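DNA polymerase beta (Leishmania infantum, PDB 4P4M) catalyses template-directed addition of deoxyribonucleotides to DNA as a family X polymerase and probably serves in base excision repair. Local coordinates at residues Y166-K170 against F226-Y232; E100-V104 against I121-L127; P283-L287 against V356-V362. All blocks are in the same frame, centred on the assembly; numbering follows the deposited sequence.

Contact 1 of 3, residues Y166-K170 against F226-Y232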
# COMPACT_ATOMS: atom_id res chain seq x y z
N TYR A 166 13.11 -6.90 -9.77
CA TYR A 166 13.99 -5.77 -9.49
C TYR A 166 14.02 -5.47 -8.00
O TYR A 166 15.10 -5.34 -7.41
CB TYR A 166 13.53 -4.52 -10.27
CG TYR A 166 14.48 -3.34 -10.17
CD1 TYR A 166 15.53 -3.18 -11.06
CD2 TYR A 166 14.31 -2.38 -9.17
CE1 TYR A 166 16.40 -2.09 -10.96
CE2 TYR A 166 15.17 -1.28 -9.07
CZ TYR A 166 16.21 -1.15 -9.96
OH TYR A 166 17.05 -0.07 -9.85
N LEU A 167 12.85 -5.34 -7.38
CA LEU A 167 12.78 -5.02 -5.95
C LEU A 167 13.41 -6.13 -5.10
O LEU A 167 14.09 -5.84 -4.10
CB LEU A 167 11.33 -4.74 -5.52
CG LEU A 167 10.73 -3.42 -6.06
CD1 LEU A 167 9.22 -3.39 -5.90
CD2 LEU A 167 11.37 -2.20 -5.38
N ARG A 168 13.17 -7.39 -5.48
CA ARG A 168 13.77 -8.52 -4.75
C ARG A 168 15.30 -8.51 -4.83
O ARG A 168 16.01 -8.74 -3.83
CB ARG A 168 13.23 -9.87 -5.27
CG ARG A 168 11.81 -10.18 -4.82
CD ARG A 168 11.38 -11.60 -5.22
NE ARG A 168 10.17 -11.99 -4.51
CZ ARG A 168 9.34 -12.94 -4.92
NH1 ARG A 168 9.58 -13.59 -6.05
NH2 ARG A 168 8.26 -13.23 -4.20
N GLU A 169 15.82 -8.27 -6.03
CA GLU A 169 17.26 -8.18 -6.20
C GLU A 169 17.87 -7.03 -5.38
O GLU A 169 18.88 -7.23 -4.71
CB GLU A 169 17.64 -8.03 -7.68
CG GLU A 169 19.14 -7.89 -7.89
CD GLU A 169 19.52 -7.71 -9.35
OE1 GLU A 169 19.64 -6.55 -9.80
OE2 GLU A 169 19.71 -8.73 -10.04
N LYS A 170 17.26 -5.84 -5.44
CA LYS A 170 17.82 -4.68 -4.74
C LYS A 170 17.70 -4.86 -3.23
O LYS A 170 18.58 -4.44 -2.48
CB LYS A 170 17.15 -3.36 -5.17
CG LYS A 170 17.30 -3.01 -6.66
CD LYS A 170 18.68 -3.41 -7.18
CE LYS A 170 18.85 -3.14 -8.66
NZ LYS A 170 20.09 -3.83 -9.16
N PHE A 226 18.33 3.74 -1.16
CA PHE A 226 19.06 2.91 -2.11
C PHE A 226 18.39 2.94 -3.50
O PHE A 226 19.05 3.14 -4.52
CB PHE A 226 19.19 1.47 -1.58
CG PHE A 226 20.11 0.58 -2.39
CD1 PHE A 226 21.49 0.78 -2.35
CD2 PHE A 226 19.61 -0.45 -3.16
CE1 PHE A 226 22.34 -0.02 -3.09
CE2 PHE A 226 20.45 -1.27 -3.90
CZ PHE A 226 21.82 -1.05 -3.86
N LEU A 227 17.07 2.74 -3.52
CA LEU A 227 16.30 2.78 -4.77
C LEU A 227 16.35 4.17 -5.43
O LEU A 227 16.31 4.28 -6.66
CB LEU A 227 14.84 2.37 -4.54
CG LEU A 227 14.63 0.92 -4.05
CD1 LEU A 227 13.16 0.71 -3.66
CD2 LEU A 227 15.05 -0.09 -5.13
N GLU A 228 16.42 5.21 -4.62
CA GLU A 228 16.57 6.57 -5.17
C GLU A 228 17.94 6.78 -5.83
O GLU A 228 18.04 7.41 -6.88
CB GLU A 228 16.28 7.62 -4.08
CG GLU A 228 14.79 7.69 -3.72
CD GLU A 228 14.50 8.50 -2.47
OE1 GLU A 228 15.44 8.76 -1.69
OE2 GLU A 228 13.32 8.85 -2.26
N SER A 229 18.99 6.23 -5.22
CA SER A 229 20.35 6.37 -5.78
C SER A 229 20.48 5.65 -7.12
O SER A 229 21.30 6.04 -7.97
CB SER A 229 21.43 5.88 -4.79
OG SER A 229 21.42 4.47 -4.64
N LEU A 230 19.66 4.62 -7.32
CA LEU A 230 19.64 3.87 -8.58
C LEU A 230 18.74 4.52 -9.63
O LEU A 230 18.66 4.05 -10.77
CB LEU A 230 19.16 2.44 -8.32
CG LEU A 230 20.16 1.54 -7.59
CD1 LEU A 230 19.46 0.29 -7.05
CD2 LEU A 230 21.31 1.19 -8.50
N LYS A 231 18.06 5.60 -9.25
CA LYS A 231 17.11 6.30 -10.13
C LYS A 231 15.87 5.46 -10.48
O LYS A 231 15.19 5.73 -11.48
CB LYS A 231 17.79 6.81 -11.41
CG LYS A 231 19.06 7.62 -11.17
CD LYS A 231 18.80 8.79 -10.25
CE LYS A 231 20.10 9.54 -9.93
NZ LYS A 231 19.89 10.69 -9.01
N TYR A 232 15.58 4.45 -9.66
CA TYR A 232 14.32 3.72 -9.78
C TYR A 232 13.19 4.56 -9.16
O TYR A 232 12.25 4.95 -9.86
CB TYR A 232 14.41 2.34 -9.11
CG TYR A 232 13.09 1.57 -9.06
CD1 TYR A 232 12.62 0.89 -10.18
CD2 TYR A 232 12.34 1.51 -7.90
CE1 TYR A 232 11.40 0.16 -10.15
CE2 TYR A 232 11.12 0.80 -7.84
CZ TYR A 232 10.67 0.13 -8.97
OH TYR A 232 9.48 -0.57 -8.89
O HOH W 1 18.33 0.84 -11.85

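Contact 2 of 3, residues E100-V104 against I121-L127. With NA (sodium ion), chain F.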
# COMPACT_ATOMS: atom_id res chain seq x y z
N GLU A 100 -14.53 16.06 -11.80
CA GLU A 100 -13.44 16.16 -12.75
C GLU A 100 -12.10 16.22 -12.02
O GLU A 100 -11.19 15.43 -12.30
CB GLU A 100 -13.62 17.43 -13.59
CG GLU A 100 -12.45 17.78 -14.48
CD GLU A 100 -12.52 17.09 -15.83
OE1 GLU A 100 -13.48 16.32 -16.06
OE2 GLU A 100 -11.61 17.33 -16.66
N LEU A 101 -11.99 17.16 -11.09
CA LEU A 101 -10.73 17.43 -10.41
C LEU A 101 -10.28 16.29 -9.49
O LEU A 101 -9.09 16.07 -9.30
CB LEU A 101 -10.80 18.76 -9.65
CG LEU A 101 -10.89 20.00 -10.55
CD1 LEU A 101 -11.28 21.24 -9.75
CD2 LEU A 101 -9.57 20.22 -11.28
N THR A 102 -11.24 15.55 -8.93
CA THR A 102 -10.89 14.44 -8.05
C THR A 102 -10.30 13.27 -8.84
O THR A 102 -9.99 12.23 -8.27
CB THR A 102 -12.08 13.94 -7.21
OG1 THR A 102 -13.15 13.52 -8.07
CG2 THR A 102 -12.58 15.04 -6.27
N GLN A 103 -10.13 13.43 -10.15
CA GLN A 103 -9.43 12.41 -10.92
C GLN A 103 -7.93 12.46 -10.64
O GLN A 103 -7.23 11.46 -10.82
CB GLN A 103 -9.67 12.59 -12.42
CG GLN A 103 -11.09 12.31 -12.88
CD GLN A 103 -11.24 12.39 -14.39
OE1 GLN A 103 -11.37 11.37 -15.06
NE2 GLN A 103 -11.21 13.60 -14.92
N VAL A 104 -7.44 13.61 -10.18
CA VAL A 104 -6.02 13.77 -9.86
C VAL A 104 -5.66 13.19 -8.49
O VAL A 104 -6.32 13.48 -7.50
CB VAL A 104 -5.60 15.24 -9.89
CG1 VAL A 104 -4.08 15.34 -9.68
CG2 VAL A 104 -6.02 15.89 -11.19
N ILE A 121 -10.77 27.33 -11.09
CA ILE A 121 -10.33 26.20 -11.89
C ILE A 121 -11.41 25.13 -11.91
O ILE A 121 -11.87 24.70 -10.85
CB ILE A 121 -9.04 25.60 -11.32
CG1 ILE A 121 -7.90 26.61 -11.44
CG2 ILE A 121 -8.69 24.29 -12.01
CD1 ILE A 121 -6.60 26.15 -10.84
N PHE A 122 -11.84 24.71 -13.10
CA PHE A 122 -12.92 23.72 -13.20
C PHE A 122 -12.60 22.51 -14.07
O PHE A 122 -13.44 21.62 -14.23
CB PHE A 122 -14.24 24.38 -13.63
CG PHE A 122 -14.16 25.10 -14.96
CD1 PHE A 122 -13.67 26.39 -15.03
CD2 PHE A 122 -14.61 24.49 -16.12
CE1 PHE A 122 -13.60 27.06 -16.26
CE2 PHE A 122 -14.55 25.15 -17.35
CZ PHE A 122 -14.05 26.43 -17.41
N THR A 123 -11.39 22.45 -14.62
CA THR A 123 -10.99 21.28 -15.40
C THR A 123 -9.59 20.82 -15.01
O THR A 123 -8.77 21.62 -14.57
CB THR A 123 -10.99 21.54 -16.93
OG1 THR A 123 -9.87 22.36 -17.27
CG2 THR A 123 -12.28 22.21 -17.37
N VAL A 124 -9.34 19.53 -15.19
CA VAL A 124 -8.03 18.95 -14.93
C VAL A 124 -6.95 19.63 -15.77
O VAL A 124 -5.85 19.87 -15.29
CB VAL A 124 -8.02 17.43 -15.21
CG1 VAL A 124 -6.61 16.87 -15.16
CG2 VAL A 124 -8.92 16.70 -14.21
N ASP A 125 -7.29 19.93 -17.03
CA ASP A 125 -6.37 20.55 -17.99
C ASP A 125 -5.85 21.89 -17.47
O ASP A 125 -4.67 22.22 -17.63
CB ASP A 125 -7.08 20.73 -19.34
CG ASP A 125 -6.12 21.01 -20.50
OD1 ASP A 125 -4.94 20.60 -20.41
OD2 ASP A 125 -6.56 21.61 -21.51
N GLU A 126 -6.75 22.67 -16.87
CA GLU A 126 -6.38 23.96 -16.29
C GLU A 126 -5.52 23.79 -15.04
O GLU A 126 -4.58 24.55 -14.82
CB GLU A 126 -7.63 24.78 -15.96
CG GLU A 126 -8.40 25.24 -17.19
CD GLU A 126 -7.56 26.10 -18.13
OE1 GLU A 126 -6.52 26.64 -17.68
OE2 GLU A 126 -7.93 26.22 -19.31
N LEU A 127 -5.85 22.80 -14.22
CA LEU A 127 -5.03 22.50 -13.04
C LEU A 127 -3.59 22.18 -13.42
O LEU A 127 -2.66 22.68 -12.79
CB LEU A 127 -5.63 21.36 -12.22
CG LEU A 127 -4.84 20.91 -10.97
CD1 LEU A 127 -4.60 22.09 -10.02
CD2 LEU A 127 -5.58 19.79 -10.25
NA NA F . -8.24 11.99 -6.32
O HOH W 2 -9.08 17.92 -18.52
O HOH W 3 -7.45 10.04 -7.53
O HOH W 4 -10.02 10.60 -5.44

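Contact 3 of 3, residues P283-L287 against V356-V362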
# COMPACT_ATOMS: atom_id res chain seq x y z
N PRO A 283 1.33 -13.40 7.39
CA PRO A 283 0.14 -14.04 6.79
C PRO A 283 -1.08 -13.13 6.73
O PRO A 283 -1.81 -13.11 5.73
CB PRO A 283 -0.12 -15.24 7.72
CG PRO A 283 1.25 -15.55 8.32
CD PRO A 283 1.88 -14.19 8.51
N THR A 284 -1.34 -12.38 7.81
CA THR A 284 -2.47 -11.45 7.80
C THR A 284 -2.22 -10.23 6.88
O THR A 284 -3.15 -9.66 6.34
CB THR A 284 -2.84 -10.99 9.23
OG1 THR A 284 -1.65 -10.70 9.96
CG2 THR A 284 -3.62 -12.09 9.97
N ALA A 285 -0.96 -9.83 6.72
CA ALA A 285 -0.64 -8.74 5.79
C ALA A 285 -0.80 -9.20 4.33
O ALA A 285 -1.22 -8.43 3.47
CB ALA A 285 0.79 -8.19 6.05
N MET A 286 -0.44 -10.45 4.05
CA MET A 286 -0.68 -10.99 2.71
C MET A 286 -2.17 -10.94 2.37
O MET A 286 -2.55 -10.57 1.26
CB MET A 286 -0.13 -12.41 2.57
CG MET A 286 1.39 -12.45 2.48
SD MET A 286 2.05 -14.12 2.51
CE MET A 286 1.36 -14.76 0.98
N LEU A 287 -3.02 -11.28 3.34
CA LEU A 287 -4.47 -11.19 3.12
C LEU A 287 -4.89 -9.75 2.84
O LEU A 287 -5.61 -9.48 1.88
CB LEU A 287 -5.26 -11.71 4.33
CG LEU A 287 -5.57 -13.19 4.43
CD1 LEU A 287 -6.10 -13.50 5.83
CD2 LEU A 287 -6.59 -13.60 3.34
N VAL A 356 -1.29 -17.34 13.60
CA VAL A 356 -1.56 -18.03 12.34
C VAL A 356 -0.28 -18.14 11.51
O VAL A 356 0.60 -17.29 11.62
CB VAL A 356 -2.68 -17.34 11.53
CG1 VAL A 356 -4.00 -17.42 12.27
CG2 VAL A 356 -2.31 -15.88 11.20
N ARG A 357 -0.18 -19.18 10.68
CA ARG A 357 0.99 -19.35 9.82
C ARG A 357 0.64 -19.21 8.34
O ARG A 357 1.53 -19.03 7.51
CB ARG A 357 1.67 -20.70 10.06
CG ARG A 357 0.92 -21.90 9.50
CD ARG A 357 1.86 -23.08 9.23
NE ARG A 357 2.22 -23.18 7.81
CZ ARG A 357 1.44 -23.74 6.89
NH1 ARG A 357 0.27 -24.26 7.24
NH2 ARG A 357 1.84 -23.79 5.63
N SER A 358 -0.65 -19.28 8.02
CA SER A 358 -1.10 -19.25 6.62
C SER A 358 -2.39 -18.45 6.46
O SER A 358 -3.13 -18.24 7.44
CB SER A 358 -1.36 -20.67 6.13
OG SER A 358 -2.47 -21.26 6.80
N GLU A 359 -2.68 -18.00 5.24
CA GLU A 359 -3.98 -17.40 4.95
C GLU A 359 -5.11 -18.38 5.27
O GLU A 359 -6.13 -17.99 5.85
CB GLU A 359 -4.08 -16.95 3.48
CG GLU A 359 -3.07 -15.86 3.08
CD GLU A 359 -3.27 -15.40 1.64
OE1 GLU A 359 -3.32 -16.27 0.73
OE2 GLU A 359 -3.37 -14.18 1.42
N GLN A 360 -4.92 -19.64 4.89
CA GLN A 360 -5.93 -20.68 5.15
C GLN A 360 -6.32 -20.74 6.63
O GLN A 360 -7.50 -20.95 6.96
CB GLN A 360 -5.44 -22.06 4.67
CG GLN A 360 -6.35 -23.25 5.08
CD GLN A 360 -7.43 -23.58 4.05
OE1 GLN A 360 -7.03 -23.70 2.80
NE2 GLN A 360 -8.60 -23.75 4.39
N ASP A 361 -5.35 -20.57 7.53
CA ASP A 361 -5.65 -20.57 8.97
C ASP A 361 -6.74 -19.56 9.31
O ASP A 361 -7.64 -19.84 10.10
CB ASP A 361 -4.42 -20.20 9.81
CG ASP A 361 -3.41 -21.34 9.94
OD1 ASP A 361 -3.78 -22.53 9.83
OD2 ASP A 361 -2.22 -21.01 10.18
N VAL A 362 -6.64 -18.36 8.74
CA VAL A 362 -7.60 -17.28 9.01
C VAL A 362 -9.00 -17.63 8.50
O VAL A 362 -9.99 -17.45 9.23
CB VAL A 362 -7.13 -15.93 8.41
CG1 VAL A 362 -8.16 -14.83 8.70
CG2 VAL A 362 -5.75 -15.55 8.95

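Contact 1 of 3, residues Y166-K170 against F226-Y232
Tyr166 lays its ring against that of Tyr232 in an offset stack, centroids 4.8 Å apart and planes inclined by 26°. One corner of the ring does the touching: Tyr166 CE2 comes to 3.5 Å from Tyr232 CD1, while CD2 lies over one face of that ring near its rim. As the two side chains run past each other in opposite directions, Tyr166 OH overshoots the partner ring to rest 3.6 Å from Leu230 CB and 2.5 Å from a water that bonds weakly to Leu230 O. On the other side of the Tyr166 plane the CG methylene of Lys170 lies over the ring near its rim. A bend at chi2 (-38°) carries the lysine chain onward, so that CD touches Leu230 CD1 at 3.8 Å; the ammonium group beyond salt-bridges Glu169. Lysine suits this margin, apolar along its stem and charged at its end. Deeper in, Leu167 and Leu227 cross at about a right angle, with Leu167 CD2 3.8 Å from Leu227 CD1. Both leucines also pack on the palm sheet, Leu167 on strand 179-183 and Leu227 on strand 233-236, as befits the nucleotidyltransferase fold, whose helices cover the sheet. Tyr232 is brought to its place by a Schellman motif: Lys231 takes positive phi (66°), and Tyr232 N bonds back to Leu227 O. The buried Tyr232 hydroxyl is hydrogen-bonded to His163 of helix 157-175.

Contact 2 of 3, residues E100-V104 against I121-L127
The carboxylate of Glu100 and the amide of Gln103 both meet Val124. Methyl CG2 of Val124 lies obliquely to one side of the carboxylate plane, 4.0 Å from Glu100 CD, and obliquely at the NH2 end of the amide, 3.9 Å from Gln103 NE2. The amide is held by Glu100 O, which lies close to its plane and receives NE2 on a lone pair at 3.2 Å; this oxygen, in the last turn of helix 93-101, also accepts from Gln103 N, and Val124 CG2 fits tightly against it, likewise at 3.2 Å. Here the chain enters the hairpin of a helix-hairpin-helix motif, the DNA-binding element of the fingers.

A bend at chi2 (87°) swings the Glu100 carboxylate toward the start of helix 124-130. There Val124 N points a straight but weak hydrogen bond at OE2, 3.5 Å long, and a water links OE2 loosely to Asp125 N. An acid fits this spot, since the partial positive charge of a helix N-terminus would favour it. Thr123 supplies the cap of that helix, its OG1 accepting from Glu126 N.

Below this polar rim the contact is aliphatic. Val104 and Leu127 meet tip to tip, CG2 to CD2 at 4.0 Å, and Leu101 CD2 also reaches Leu127 CD2. Phe148 of helix 148-151 and Leu115 of helix 109-119 help enclose the cluster. While the Val104 side chain packs into this core, the backbone carbonyls of Thr102 and Val104 face a sodium ion, which Phe107 O, two waters and a DNA phosphate also bind. In the buried part, Ile121 O has no polar partner; Leu101 CD1 covers it at 3.7 Å.

Contact 3 of 3, residues P283-L287 against V356-V362
Leu287 and Val362 reach toward each other tip to tip, with Leu287 CD1 3.7 Å from Val362 CG2, and so join helix 282-290 to helix 359-365 within the polymerase thumb. Branched aliphatic residues suit this buried seam, to which Met299 of helix 293-305 also contributes by touching both. Thr284 divides its two branches between two tasks. With chi1 at 42°, OG1 sits between the backbone N and the carbonyl carbon, where its single proton is shared between Glu312 O, the stronger partner, and Ser281 O; CG2 faces both valines of the other segment, 4.2 Å from Val356 CG2 and as far from Val362 CG2. Pro283, lacking an N-H, is at ease in the first turn of its helix; its ring presses on the incoming loop, CG lying 3.6 Å from Arg357 O. Glu359 keeps an extended chain (chi2 -177°) and slides past Leu287 in the opposite direction, its CG 3.9 Å from Leu287 CG. The stem thus works as an apolar side chain, and the buried carboxylate beyond it is paid for by salt bridges of OE1 with Arg376 and Arg188, which would probably keep it ionised. Helix 359-365 opens with a capping box: Ser358 OG accepts from Asp361 N, and Asp361 OD2 takes Ser358 N from above the carboxylate plane. The same OD2 also receives Arg357 N, at 2.8 Å and nearly along its C-O bond.

The three contacts lie in three subdomains of the polymerase and follow one another along the chain without interleaving: contact 2 in the fingers-type helix-hairpin-helix region, contact 1 in the palm, contact 3 in the thumb. None touches another. Contacts 1 and 3 come nearest, their closest atoms about 9 Å apart, whereas contacts 2 and 3 have centres about 41 Å apart on opposite sides of the chain's centre. In contact 1 both helices pack on the large mixed sheet, whose strand 193-203 carries the magnesium-binding Asp196 and Asp198. The Leu287 side chain of contact 3 comes within about 9 Å of the bound nucleotide, that of Leu167 in contact 1 within about 13 Å; contact 2 carries two carbonyls that hold sodium against a DNA phosphate.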